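Local atomic coordinates of F5/8 type C domain protein (Bacteroides ovatus, PDB entry 4ZRX), a protein that probably hydrolyses alpha-L-fucosidic bonds and carries an F5/8 type C domain that may bind sugars. Residues 46-51 and 78-83; 289-294 and 309-314; 327-332 and 339-344. All coordinates share one frame; numbering follows the deposited sequence.

Interaction 1: residues 46-51 and 78-83; sequences AFLHFG and EQWVRT. With EDO (1,2-ethanediol), chain D.
W80 of helix 77-86 lays the rim of its indole against L48 and F50 at the end of strand 44-48. The six-membered ring of W80 presents its edge to the face of F50 in a T-shaped pair. The centroids of the two rings are 5.4 Å apart and the planes meet at 68°. The nearest atoms are F50 CD2 and W80 CH2, 3.9 Å apart. F50 has CG anti to its backbone N (chi1 -173°), which turns a face of the phenyl to the indole edge. Next along the same ring rim, L48 CD1 comes to 3.8 Å from W80 CE3. One methyl and one phenyl thus touch two points of the same ring. This is the tight part of the contact, and it is entirely apolar. The backbones stay well apart, with L48 CA 9.0 Å from W80 CA. P331 also touches both F50 and W80. The indole N-H is turned to another partner, the backbone O of G335.

The looser side is that of Q79 and T83, which are partly exposed. T83 OG1 donates to Q79 O at 2.7 Å, and Q79 OE1 accepts from the backbone N of I337. F47 and H49 are buried but face away from the helix, probably toward the barrel centre. There H49 CE1 sits 3.4 Å above the plane of the F47 ring, over its centre. H49 NE2 and O1 of the ethanediol are hydrogen-bonded at 2.7 Å. E230 and H98 bind the same ethanediol, which probably came from the crystallisation liquor. With no hydrogen bond crossing the segments, helix 77-86 is held here by ring and methyl packing, while the polar side chain of H49 faces the ethanediol.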
loop_
_atom_site.group_PDB
_atom_site.type_symbol
_atom_site.label_atom_id
_atom_site.label_comp_id
_atom_site.label_asym_id
_atom_site.label_seq_id
_atom_site.Cartn_x
_atom_site.Cartn_y
_atom_site.Cartn_z
ATOM N N ALA A 46 0.033 4.879 10.370
ATOM C CA ALA A 46 0.966 3.768 10.556
ATOM C C ALA A 46 0.336 2.588 11.259
ATOM O O ALA A 46 -0.299 2.738 12.308
ATOM C CB ALA A 46 2.162 4.246 11.334
ATOM N N PHE A 47 0.550 1.414 10.698
ATOM C CA PHE A 47 0.153 0.130 11.301
ATOM C C PHE A 47 1.383 -0.364 12.063
ATOM O O PHE A 47 2.524 -0.244 11.569
ATOM C CB PHE A 47 -0.178 -0.876 10.202
ATOM C CG PHE A 47 -1.501 -1.599 10.297
ATOM C CD1 PHE A 47 -2.073 -1.988 11.482
ATOM C CD2 PHE A 47 -2.078 -2.053 9.104
ATOM C CE1 PHE A 47 -3.288 -2.727 11.463
ATOM C CE2 PHE A 47 -3.253 -2.769 9.079
ATOM C CZ PHE A 47 -3.857 -3.114 10.277
ATOM N N LEU A 48 1.159 -0.934 13.260
ATOM C CA LEU A 48 2.149 -1.627 14.020
ATOM C C LEU A 48 1.709 -3.064 14.292
ATOM O O LEU A 48 0.941 -3.337 15.242
ATOM C CB LEU A 48 2.391 -0.895 15.335
ATOM C CG LEU A 48 2.904 0.537 15.246
ATOM C CD1 LEU A 48 2.710 1.285 16.584
ATOM C CD2 LEU A 48 4.381 0.540 14.851
ATOM N N HIS A 49 2.129 -3.992 13.459
ATOM C CA HIS A 49 1.954 -5.404 13.738
ATOM C C HIS A 49 3.067 -5.857 14.663
ATOM O O HIS A 49 4.245 -5.864 14.294
ATOM C CB HIS A 49 1.937 -6.235 12.472
ATOM C CG HIS A 49 0.658 -6.185 11.721
ATOM N ND1 HIS A 49 0.225 -5.065 11.052
ATOM C CD2 HIS A 49 -0.246 -7.144 11.464
ATOM C CE1 HIS A 49 -0.924 -5.330 10.470
ATOM N NE2 HIS A 49 -1.213 -6.595 10.687
ATOM N N PHE A 50 2.655 -6.250 15.872
ATOM C CA PHE A 50 3.540 -6.642 16.940
ATOM C C PHE A 50 2.784 -7.598 17.838
ATOM O O PHE A 50 1.596 -7.437 18.119
ATOM C CB PHE A 50 3.988 -5.413 17.713
ATOM C CG PHE A 50 5.041 -5.714 18.738
ATOM C CD1 PHE A 50 6.295 -6.187 18.359
ATOM C CD2 PHE A 50 4.781 -5.476 20.074
ATOM C CE1 PHE A 50 7.271 -6.426 19.307
ATOM C CE2 PHE A 50 5.741 -5.777 21.025
ATOM C CZ PHE A 50 7.000 -6.217 20.652
ATOM N N GLY A 51 3.430 -8.673 18.238
ATOM C CA GLY A 51 2.809 -9.659 19.117
ATOM C C GLY A 51 3.631 -10.907 19.258
ATOM O O GLY A 51 4.861 -10.904 19.047
ATOM N N GLU A 78 8.324 4.805 22.783
ATOM C CA GLU A 78 8.712 6.185 22.441
ATOM C C GLU A 78 9.533 6.204 21.147
ATOM O O GLU A 78 9.388 7.101 20.338
ATOM C CB GLU A 78 9.485 6.950 23.522
ATOM C CG GLU A 78 8.749 7.157 24.812
ATOM C CD GLU A 78 9.468 8.165 25.776
ATOM O OE1 GLU A 78 10.445 8.783 25.348
ATOM O OE2 GLU A 78 9.017 8.322 26.917
ATOM N N GLN A 79 10.389 5.191 20.956
ATOM C CA GLN A 79 11.179 5.084 19.734
ATOM C C GLN A 79 10.279 4.866 18.537
ATOM O O GLN A 79 10.460 5.461 17.477
ATOM C CB GLN A 79 12.225 3.995 19.862
ATOM C CG GLN A 79 13.151 3.865 18.671
ATOM C CD GLN A 79 12.875 2.668 17.725
ATOM O OE1 GLN A 79 11.818 2.034 17.738
ATOM N NE2 GLN A 79 13.873 2.364 16.908
ATOM N N TRP A 80 9.252 4.037 18.723
ATOM C CA TRP A 80 8.273 3.851 17.666
ATOM C C TRP A 80 7.592 5.186 17.285
ATOM O O TRP A 80 7.511 5.551 16.122
ATOM C CB TRP A 80 7.165 2.847 18.014
ATOM C CG TRP A 80 7.559 1.535 18.558
ATOM C CD1 TRP A 80 8.806 1.016 18.650
ATOM C CD2 TRP A 80 6.684 0.566 19.107
ATOM N NE1 TRP A 80 8.748 -0.243 19.219
ATOM C CE2 TRP A 80 7.454 -0.510 19.536
ATOM C CE3 TRP A 80 5.291 0.499 19.279
ATOM C CZ2 TRP A 80 6.911 -1.633 20.141
ATOM C CZ3 TRP A 80 4.776 -0.617 19.898
ATOM C CH2 TRP A 80 5.584 -1.665 20.310
ATOM N N VAL A 81 7.011 5.851 18.279
ATOM C CA VAL A 81 6.179 6.992 18.006
ATOM C C VAL A 81 7.013 8.166 17.556
ATOM O O VAL A 81 6.599 8.909 16.645
ATOM C CB VAL A 81 5.275 7.357 19.184
ATOM C CG1 VAL A 81 4.494 8.596 18.871
ATOM C CG2 VAL A 81 4.313 6.214 19.522
ATOM N N ARG A 82 8.190 8.356 18.130
ATOM C CA ARG A 82 9.061 9.462 17.690
ATOM C C ARG A 82 9.425 9.273 16.191
ATOM O O ARG A 82 9.365 10.203 15.375
ATOM C CB ARG A 82 10.343 9.527 18.509
ATOM C CG ARG A 82 11.307 10.682 18.121
ATOM C CD ARG A 82 12.606 10.729 18.982
ATOM N NE ARG A 82 13.381 9.495 18.939
ATOM C CZ ARG A 82 13.424 8.553 19.895
ATOM N NH1 ARG A 82 12.710 8.617 21.025
ATOM N NH2 ARG A 82 14.182 7.479 19.698
ATOM N N THR A 83 9.808 8.046 15.854
ATOM C CA THR A 83 10.164 7.704 14.492
ATOM C C THR A 83 8.992 8.016 13.548
ATOM O O THR A 83 9.172 8.678 12.517
ATOM C CB THR A 83 10.512 6.254 14.397
ATOM O OG1 THR A 83 11.706 6.011 15.153
ATOM C CG2 THR A 83 10.758 5.818 12.950
HETATM C C1 EDO D . -4.008 -7.233 9.050
HETATM O O1 EDO D . -3.166 -8.215 9.652
HETATM C C2 EDO D . -3.654 -7.157 7.577
HETATM O O2 EDO D . -3.740 -8.472 7.006
#

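Interaction 2: residues 289-294 and 309-314; sequences VSIRPG and KHLSDI
V289 and I314 have their CA atoms 8.8 Å apart, and I291 and L311 theirs 7.9 Å apart, so the strand end and the helix run in opposite directions with only side chains between them. V289 CG1 and I314 CG2 meet tip to tip at 4.0 Å. The 61° chi1 of V289 directs CG1 at the helix. Two residues on, I291 CG1 lies 4.2 Å from L311 CD1. The CB of neither residue points straight at its partner; the gamma carbon of I291 and a delta methyl of L311 close the distance. This is helix-on-sheet packing inside a beta-alpha-beta unit of the barrel: strand 279-290, helix 308-316, strand 324-328. L325 of the last strand touches both V289 and I314.

S290 points the other way and shapes the turn after the strand. R292 N donates to S290 OG at 3.2 Å, an ST turn. S290 OG in turn donates to G294 O at 2.7 Å, and it also accepts from N328 ND2. On the outer side of the helix, K309 NZ forms a salt bridge with the syn lone pair of D313 OD2, at 2.8 Å. The other oxygen, D313 OD1, pairs with R430.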
loop_
_atom_site.group_PDB
_atom_site.type_symbol
_atom_site.label_atom_id
_atom_site.label_comp_id
_atom_site.label_asym_id
_atom_site.label_seq_id
_atom_site.Cartn_x
_atom_site.Cartn_y
_atom_site.Cartn_z
ATOM N N VAL A 289 -0.840 -1.532 3.594
ATOM C CA VAL A 289 0.275 -2.228 2.987
ATOM C C VAL A 289 1.404 -2.244 3.940
ATOM O O VAL A 289 1.538 -1.317 4.755
ATOM C CB VAL A 289 0.636 -1.574 1.611
ATOM C CG1 VAL A 289 1.054 -0.132 1.784
ATOM C CG2 VAL A 289 1.682 -2.350 0.865
ATOM N N SER A 290 2.256 -3.248 3.840
ATOM C CA SER A 290 3.432 -3.272 4.695
ATOM C C SER A 290 4.689 -2.725 4.030
ATOM O O SER A 290 4.848 -2.785 2.829
ATOM C CB SER A 290 3.664 -4.716 5.184
ATOM O OG SER A 290 4.751 -4.811 6.090
ATOM N N ILE A 291 5.537 -2.125 4.827
ATOM C CA ILE A 291 6.893 -1.715 4.384
ATOM C C ILE A 291 7.794 -2.871 4.013
ATOM O O ILE A 291 8.833 -2.662 3.315
ATOM C CB ILE A 291 7.558 -0.757 5.388
ATOM C CG1 ILE A 291 8.501 0.181 4.650
ATOM C CG2 ILE A 291 8.224 -1.540 6.532
ATOM C CD1 ILE A 291 9.172 1.253 5.579
ATOM N N ARG A 292 7.425 -4.065 4.476
ATOM C CA ARG A 292 8.156 -5.307 4.208
ATOM C C ARG A 292 7.234 -6.276 3.499
ATOM O O ARG A 292 6.037 -6.019 3.394
ATOM C CB ARG A 292 8.616 -5.928 5.535
ATOM C CG ARG A 292 9.774 -5.181 6.203
ATOM C CD ARG A 292 9.744 -5.181 7.723
ATOM N NE ARG A 292 11.028 -4.707 8.220
ATOM C CZ ARG A 292 12.097 -5.474 8.435
ATOM N NH1 ARG A 292 12.067 -6.804 8.356
ATOM N NH2 ARG A 292 13.203 -4.886 8.838
ATOM N N PRO A 293 7.739 -7.431 3.067
ATOM C CA PRO A 293 6.807 -8.383 2.424
ATOM C C PRO A 293 5.722 -8.906 3.383
ATOM O O PRO A 293 4.560 -8.997 2.989
ATOM C CB PRO A 293 7.725 -9.509 1.976
ATOM C CG PRO A 293 8.994 -8.832 1.694
ATOM C CD PRO A 293 9.137 -7.793 2.786
ATOM N N GLY A 294 6.104 -9.215 4.617
ATOM C CA GLY A 294 5.179 -9.660 5.639
ATOM C C GLY A 294 4.716 -8.480 6.533
ATOM O O GLY A 294 5.281 -7.400 6.478
ATOM N N LYS A 309 11.373 4.387 -4.283
ATOM C CA LYS A 309 10.473 4.494 -5.447
ATOM C C LYS A 309 9.154 3.766 -5.262
ATOM O O LYS A 309 8.099 4.278 -5.571
ATOM C CB LYS A 309 11.103 4.009 -6.741
ATOM C CG LYS A 309 10.150 4.276 -7.949
ATOM C CD LYS A 309 10.790 3.986 -9.247
ATOM C CE LYS A 309 9.878 4.344 -10.353
ATOM N NZ LYS A 309 8.730 3.436 -10.411
ATOM N N HIS A 310 9.205 2.556 -4.724
ATOM C CA HIS A 310 7.973 1.808 -4.516
ATOM C C HIS A 310 7.072 2.492 -3.504
ATOM O O HIS A 310 5.835 2.589 -3.687
ATOM C CB HIS A 310 8.352 0.403 -4.051
ATOM C CG HIS A 310 7.231 -0.575 -4.026
ATOM N ND1 HIS A 310 7.449 -1.902 -3.683
ATOM C CD2 HIS A 310 5.934 -0.496 -4.388
ATOM C CE1 HIS A 310 6.311 -2.570 -3.779
ATOM N NE2 HIS A 310 5.374 -1.738 -4.174
ATOM N N LEU A 311 7.641 2.995 -2.398
ATOM C CA LEU A 311 6.826 3.691 -1.408
ATOM C C LEU A 311 6.208 4.973 -1.976
ATOM O O LEU A 311 5.028 5.272 -1.756
ATOM C CB LEU A 311 7.650 4.022 -0.151
ATOM C CG LEU A 311 8.053 2.768 0.635
ATOM C CD1 LEU A 311 8.933 3.228 1.787
ATOM C CD2 LEU A 311 6.849 2.086 1.254
ATOM N N SER A 312 6.997 5.695 -2.771
ATOM C CA SER A 312 6.470 6.861 -3.467
ATOM C C SER A 312 5.337 6.499 -4.404
ATOM O O SER A 312 4.249 7.151 -4.401
ATOM C CB SER A 312 7.607 7.548 -4.256
ATOM O OG SER A 312 7.077 8.584 -5.061
ATOM N N ASP A 313 5.512 5.431 -5.160
ATOM C CA ASP A 313 4.456 4.971 -6.065
ATOM C C ASP A 313 3.228 4.579 -5.289
ATOM O O ASP A 313 2.091 4.896 -5.703
ATOM C CB ASP A 313 4.891 3.862 -6.998
ATOM C CG ASP A 313 5.942 4.322 -8.045
ATOM O OD1 ASP A 313 6.044 5.527 -8.416
ATOM O OD2 ASP A 313 6.676 3.417 -8.485
ATOM N N ILE A 314 3.427 3.864 -4.188
ATOM C CA ILE A 314 2.274 3.569 -3.309
ATOM C C ILE A 314 1.576 4.833 -2.865
ATOM O O ILE A 314 0.345 4.891 -2.909
ATOM C CB ILE A 314 2.704 2.673 -2.099
ATOM C CG1 ILE A 314 2.983 1.249 -2.604
ATOM C CG2 ILE A 314 1.632 2.616 -1.025
ATOM C CD1 ILE A 314 3.753 0.390 -1.652
#

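Interaction 3: residues 327-332 and 339-344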
loop_
_atom_site.group_PDB
_atom_site.type_symbol
_atom_site.label_atom_id
_atom_site.label_comp_id
_atom_site.label_asym_id
_atom_site.label_seq_id
_atom_site.Cartn_x
_atom_site.Cartn_y
_atom_site.Cartn_z
ATOM N N LEU A 327 0.257 2.423 6.363
ATOM C CA LEU A 327 1.540 1.722 6.082
ATOM C C LEU A 327 2.013 1.033 7.344
ATOM O O LEU A 327 2.181 1.668 8.382
ATOM C CB LEU A 327 2.566 2.690 5.610
ATOM C CG LEU A 327 3.946 2.123 5.276
ATOM C CD1 LEU A 327 3.863 1.189 4.122
ATOM C CD2 LEU A 327 4.986 3.242 4.961
ATOM N N ASN A 328 2.276 -0.266 7.248
ATOM C CA ASN A 328 2.714 -1.035 8.398
ATOM C C ASN A 328 4.209 -1.065 8.535
ATOM O O ASN A 328 4.898 -1.362 7.559
ATOM C CB ASN A 328 2.239 -2.483 8.250
ATOM C CG ASN A 328 2.808 -3.392 9.315
ATOM O OD1 ASN A 328 2.409 -3.349 10.511
ATOM N ND2 ASN A 328 3.769 -4.266 8.901
ATOM N N ILE A 329 4.662 -0.848 9.756
ATOM C CA ILE A 329 6.093 -0.952 10.082
ATOM C C ILE A 329 6.161 -1.809 11.347
ATOM O O ILE A 329 5.669 -1.388 12.421
ATOM C CB ILE A 329 6.754 0.448 10.351
ATOM C CG1 ILE A 329 6.616 1.342 9.096
ATOM C CG2 ILE A 329 8.215 0.248 10.718
ATOM C CD1 ILE A 329 5.482 2.228 9.160
ATOM N N PRO A 330 6.742 -2.994 11.232
ATOM C CA PRO A 330 6.635 -3.923 12.379
ATOM C C PRO A 330 7.793 -3.829 13.345
ATOM O O PRO A 330 8.917 -4.074 12.927
ATOM C CB PRO A 330 6.676 -5.271 11.724
ATOM C CG PRO A 330 7.477 -5.059 10.460
ATOM C CD PRO A 330 7.272 -3.651 10.031
ATOM N N PRO A 331 7.547 -3.585 14.631
ATOM C CA PRO A 331 8.638 -3.647 15.601
ATOM C C PRO A 331 9.209 -5.057 15.694
ATOM O O PRO A 331 8.503 -6.048 15.516
ATOM C CB PRO A 331 7.985 -3.208 16.902
ATOM C CG PRO A 331 6.817 -2.366 16.474
ATOM C CD PRO A 331 6.291 -3.090 15.234
ATOM N N ASP A 332 10.501 -5.138 15.977
ATOM C CA ASP A 332 11.220 -6.389 15.993
ATOM C C ASP A 332 11.265 -7.083 17.382
ATOM O O ASP A 332 10.486 -6.715 18.291
ATOM C CB ASP A 332 12.621 -6.116 15.424
ATOM C CG ASP A 332 13.512 -5.335 16.331
ATOM O OD1 ASP A 332 13.171 -5.039 17.490
ATOM O OD2 ASP A 332 14.642 -5.041 15.835
ATOM N N GLU A 339 16.493 -0.516 12.151
ATOM C CA GLU A 339 17.286 0.543 11.553
ATOM C C GLU A 339 17.016 0.768 10.080
ATOM O O GLU A 339 17.020 1.926 9.588
ATOM C CB GLU A 339 18.751 0.135 11.681
ATOM C CG GLU A 339 19.323 0.211 13.155
ATOM C CD GLU A 339 19.033 -1.045 14.060
ATOM O OE1 GLU A 339 18.416 -2.050 13.629
ATOM O OE2 GLU A 339 19.489 -1.018 15.244
ATOM N N ALA A 340 16.866 -0.341 9.346
ATOM C CA ALA A 340 16.603 -0.276 7.919
ATOM C C ALA A 340 15.277 0.475 7.653
ATOM O O ALA A 340 15.235 1.335 6.787
ATOM C CB ALA A 340 16.550 -1.684 7.253
ATOM N N ASP A 341 14.237 0.105 8.388
ATOM C CA ASP A 341 12.887 0.756 8.288
ATOM C C ASP A 341 13.007 2.241 8.643
ATOM O O ASP A 341 12.435 3.083 7.953
ATOM C CB ASP A 341 11.883 0.077 9.184
ATOM C CG ASP A 341 11.871 -1.508 9.033
ATOM O OD1 ASP A 341 12.954 -2.190 8.937
ATOM O OD2 ASP A 341 10.759 -2.072 9.006
ATOM N N ILE A 342 13.766 2.572 9.695
ATOM C CA ILE A 342 13.950 3.966 10.094
ATOM C C ILE A 342 14.546 4.784 8.952
ATOM O O ILE A 342 14.037 5.852 8.593
ATOM C CB ILE A 342 14.811 4.097 11.346
ATOM C CG1 ILE A 342 14.096 3.542 12.587
ATOM C CG2 ILE A 342 15.191 5.560 11.557
ATOM C CD1 ILE A 342 14.985 3.328 13.783
ATOM N N LYS A 343 15.608 4.265 8.362
ATOM C CA LYS A 343 16.288 4.992 7.322
ATOM C C LYS A 343 15.353 5.197 6.127
ATOM O O LYS A 343 15.330 6.277 5.542
ATOM C CB LYS A 343 17.538 4.250 6.879
ATOM C CG LYS A 343 18.439 5.034 5.958
ATOM C CD LYS A 343 19.686 4.254 5.671
ATOM C CE LYS A 343 20.540 5.013 4.685
ATOM N NZ LYS A 343 21.893 4.481 4.686
ATOM N N ARG A 344 14.634 4.151 5.751
ATOM C CA ARG A 344 13.740 4.237 4.619
ATOM C C ARG A 344 12.524 5.185 4.884
ATOM O O ARG A 344 12.108 5.934 3.974
ATOM C CB ARG A 344 13.279 2.841 4.186
ATOM C CG ARG A 344 12.360 2.849 3.006
ATOM C CD ARG A 344 12.943 3.457 1.709
ATOM N NE ARG A 344 14.367 3.212 1.555
ATOM C CZ ARG A 344 14.915 2.039 1.278
ATOM N NH1 ARG A 344 14.187 0.932 1.118
ATOM N NH2 ARG A 344 16.260 1.972 1.179
#
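D341 OD1 receives R292 NH2 in a salt bridge, and the carboxylate bearing it packs against I329 and P330. Its other oxygen, D341 OD2, faces R292 NE, so the guanidinium meets both oxygens. R292 NH2 has a second acid partner in D302. D341 is in the first turn of helix 339-356, where the helix end would probably add to the stability of its negative charge.

The contact with the strand end is made by carbon against the same carboxylate. I329 CG2 is 3.8 Å from D341 OD2 and 4.0 Å from D341 CB. This methyl is the branch of I329 that is anti to the backbone N, since CG1 lies beside that N (chi1 -60°). The I329 and D341 side chains pass alongside, pointing opposite ways. P330 lies across D341, nearly perpendicular to it, and brings its CD to 4.0 Å from D341 OD2. P330 CG also touches R292 CD, so the proline packs on the arginine as well as on its acid.

Further along, D332 OD2 and E339 OE1 are 5.3 Å apart. R334, in the loop between the segments, forms salt bridges with both acids and probably offsets their repulsion. D332 OD1 also accepts from the backbone N of L336. No hydrogen bond joins the segments directly. A parallel strand, a loop and a helix packed back on the strand end make the beta-alpha step found in a TIM barrel.

Overall arrangement
Strand 324-328 lies in the barrel sheet between the strands of interactions 1 and 2. F47 N bonds to L327 O at 2.8 Å on one side, and V289 O accepts from N328 N at 2.8 Å on the other. Interaction 3 is nearest to both, with its centre about 8 Å from that of interaction 1 and about 11 Å from that of interaction 2. Those two have centres about 16 Å apart and nearest atoms about 6 Å apart, and do not touch. N328 OD1 accepts from H49 ND1 at 2.8 Å, which ties interaction 3 to the ethanediol site. That site probably marks the active-site pocket, while all three packing contacts lie around the barrel wall.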